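Local coordinates for protein P450 epoxidase (Sorangium cellulosum, PDB 1Q5D) that belongs to the cytochrome P450 family and holds a haem in a mostly helical fold, with a second ligand pocket close by, at residues R173-A178 with A200-G205. Residues are numbered along the deposited sequence; the frame is centred on the assembly and turned at random.
Sequences RRFGSA and ASVTEG
Glu204 OE1 is gripped by both terminal nitrogens of Arg174, a salt bridge in which one carboxylate oxygen serves two donors. NH1 of Arg174 lies 3.0 Å from Glu204 OE1. Arg174 NH2 is 3.1 Å from Glu204 OE1. Both hydrogen bonds are weak because they are strongly bent, the N-H...O angle at NH1 being 127°. Guanidinium and carboxylate planes stand 80° apart, far from the coplanar, two-oxygen pairing of these groups. The acid arrives on a chain extended beyond CG, whereas the arginine chain is bent at chi3. Ser201 OG is a looser neighbour of Arg174 NH2.

Deeper in, Ala178, Ser201 and Gly205 bring the backbones close, and Phe175 packs beside them. Ala178 CB presses on Ser201 CB at 3.4 Å, tighter than usual for two carbons, while on another side Val202 CG2 lies 4.3 Å from Ala178 CB. Phe175, with CG anti to the backbone N, fits against glycine: its CD1 comes within 3.4 Å of Gly205 CA, and Gly205 C lies over one ring face. The lack of a side chain at Gly205 permits the ring to rest there. Ser201 O meets the ring edge in its plane, and Val202 O also approaches that edge. The nearest CA pair is Phe175 CA and Gly205 CA, 5.0 Å apart.

The axes of segments 173-178 and 200-205 come within 8.1 Å, on helices 169-182 and 195-218. They cross steeply, at 127° between their directions. By position these helices probably correspond to the P450 F and G helices, which lie over the active-site pocket; the Phe175 side chain is about 9 Å from the bound EPB. Ser177 OG is hydrogen-bonded to Asp257 OD2, at the start of helix 257-272, while Val202 also touches Leu87 in a loop just before helix 88-93.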
loop_
_atom_site.group_PDB
_atom_site.type_symbol
_atom_site.label_atom_id
_atom_site.label_comp_id
_atom_site.label_asym_id
_atom_site.label_seq_id
_atom_site.Cartn_x
_atom_site.Cartn_y
_atom_site.Cartn_z
ATOM N N ARG A 173 9.626 10.905 0.730
ATOM C CA ARG A 173 9.366 9.625 1.365
ATOM C C ARG A 173 8.891 9.840 2.795
ATOM O O ARG A 173 8.015 9.126 3.278
ATOM C CB ARG A 173 10.616 8.740 1.386
ATOM C CG ARG A 173 10.392 7.453 2.159
ATOM C CD ARG A 173 11.439 6.388 1.988
ATOM N NE ARG A 173 12.735 6.771 2.546
ATOM C CZ ARG A 173 12.956 7.064 3.819
ATOM N NH1 ARG A 173 11.960 7.050 4.703
ATOM N NH2 ARG A 173 14.186 7.380 4.213
ATOM N N ARG A 174 9.486 10.817 3.471
ATOM C CA ARG A 174 9.118 11.123 4.849
ATOM C C ARG A 174 7.710 11.664 4.879
ATOM O O ARG A 174 6.910 11.291 5.746
ATOM C CB ARG A 174 10.113 12.105 5.491
ATOM C CG ARG A 174 11.458 11.478 5.843
ATOM C CD ARG A 174 12.456 12.422 6.542
ATOM N NE ARG A 174 11.789 13.439 7.351
ATOM C CZ ARG A 174 11.821 14.746 7.098
ATOM N NH1 ARG A 174 12.497 15.216 6.055
ATOM N NH2 ARG A 174 11.173 15.590 7.893
ATOM N N PHE A 175 7.394 12.531 3.919
ATOM C CA PHE A 175 6.048 13.037 3.759
ATOM C C PHE A 175 5.059 11.881 3.510
ATOM O O PHE A 175 3.998 11.798 4.133
ATOM C CB PHE A 175 5.993 14.005 2.578
ATOM C CG PHE A 175 4.601 14.292 2.108
ATOM C CD1 PHE A 175 3.761 15.113 2.850
ATOM C CD2 PHE A 175 4.123 13.726 0.934
ATOM C CE1 PHE A 175 2.483 15.371 2.439
ATOM C CE2 PHE A 175 2.831 13.976 0.506
ATOM C CZ PHE A 175 2.007 14.807 1.247
ATOM N N GLY A 176 5.412 11.000 2.578
ATOM C CA GLY A 176 4.536 9.891 2.222
ATOM C C GLY A 176 4.241 9.010 3.417
ATOM O O GLY A 176 3.089 8.724 3.711
ATOM N N SER A 177 5.289 8.593 4.114
ATOM C CA SER A 177 5.144 7.696 5.248
ATOM C C SER A 177 4.405 8.367 6.426
ATOM O O SER A 177 3.549 7.741 7.076
ATOM C CB SER A 177 6.525 7.155 5.641
ATOM O OG SER A 177 6.435 6.322 6.769
ATOM N N ALA A 178 4.709 9.644 6.667
ATOM C CA ALA A 178 4.043 10.433 7.707
ATOM C C ALA A 178 2.567 10.661 7.407
ATOM O O ALA A 178 1.723 10.554 8.284
ATOM C CB ALA A 178 4.746 11.795 7.897
ATOM N N ALA A 200 4.848 17.837 11.226
ATOM C CA ALA A 200 5.971 18.544 10.623
ATOM C C ALA A 200 6.268 17.980 9.230
ATOM O O ALA A 200 6.346 18.727 8.262
ATOM C CB ALA A 200 7.210 18.439 11.505
ATOM N N SER A 201 6.448 16.664 9.147
ATOM C CA SER A 201 6.699 15.980 7.872
ATOM C C SER A 201 5.592 16.230 6.851
ATOM O O SER A 201 5.867 16.420 5.663
ATOM C CB SER A 201 6.856 14.477 8.096
ATOM O OG SER A 201 7.917 14.205 8.984
ATOM N N VAL A 202 4.347 16.261 7.318
ATOM C CA VAL A 202 3.218 16.541 6.438
ATOM C C VAL A 202 3.235 17.966 5.906
ATOM O O VAL A 202 3.063 18.193 4.700
ATOM C CB VAL A 202 1.866 16.278 7.122
ATOM C CG1 VAL A 202 0.717 16.848 6.270
ATOM C CG2 VAL A 202 1.688 14.766 7.392
ATOM N N THR A 203 3.469 18.922 6.799
ATOM C CA THR A 203 3.594 20.327 6.413
ATOM C C THR A 203 4.723 20.569 5.424
ATOM O O THR A 203 4.532 21.233 4.409
ATOM C CB THR A 203 3.852 21.185 7.674
ATOM O OG1 THR A 203 2.751 21.025 8.574
ATOM C CG2 THR A 203 3.837 22.654 7.323
ATOM N N GLU A 204 5.900 20.050 5.749
ATOM C CA GLU A 204 7.074 20.191 4.908
ATOM C C GLU A 204 6.791 19.613 3.514
ATOM O O GLU A 204 7.091 20.249 2.487
ATOM C CB GLU A 204 8.264 19.475 5.537
ATOM C CG GLU A 204 9.488 19.411 4.632
ATOM C CD GLU A 204 10.701 18.835 5.328
ATOM O OE1 GLU A 204 10.721 17.605 5.588
ATOM O OE2 GLU A 204 11.634 19.614 5.620
ATOM N N GLY A 205 6.189 18.423 3.489
ATOM C CA GLY A 205 5.877 17.750 2.236
ATOM C C GLY A 205 4.888 18.498 1.353
ATOM O O GLY A 205 5.063 18.582 0.128
#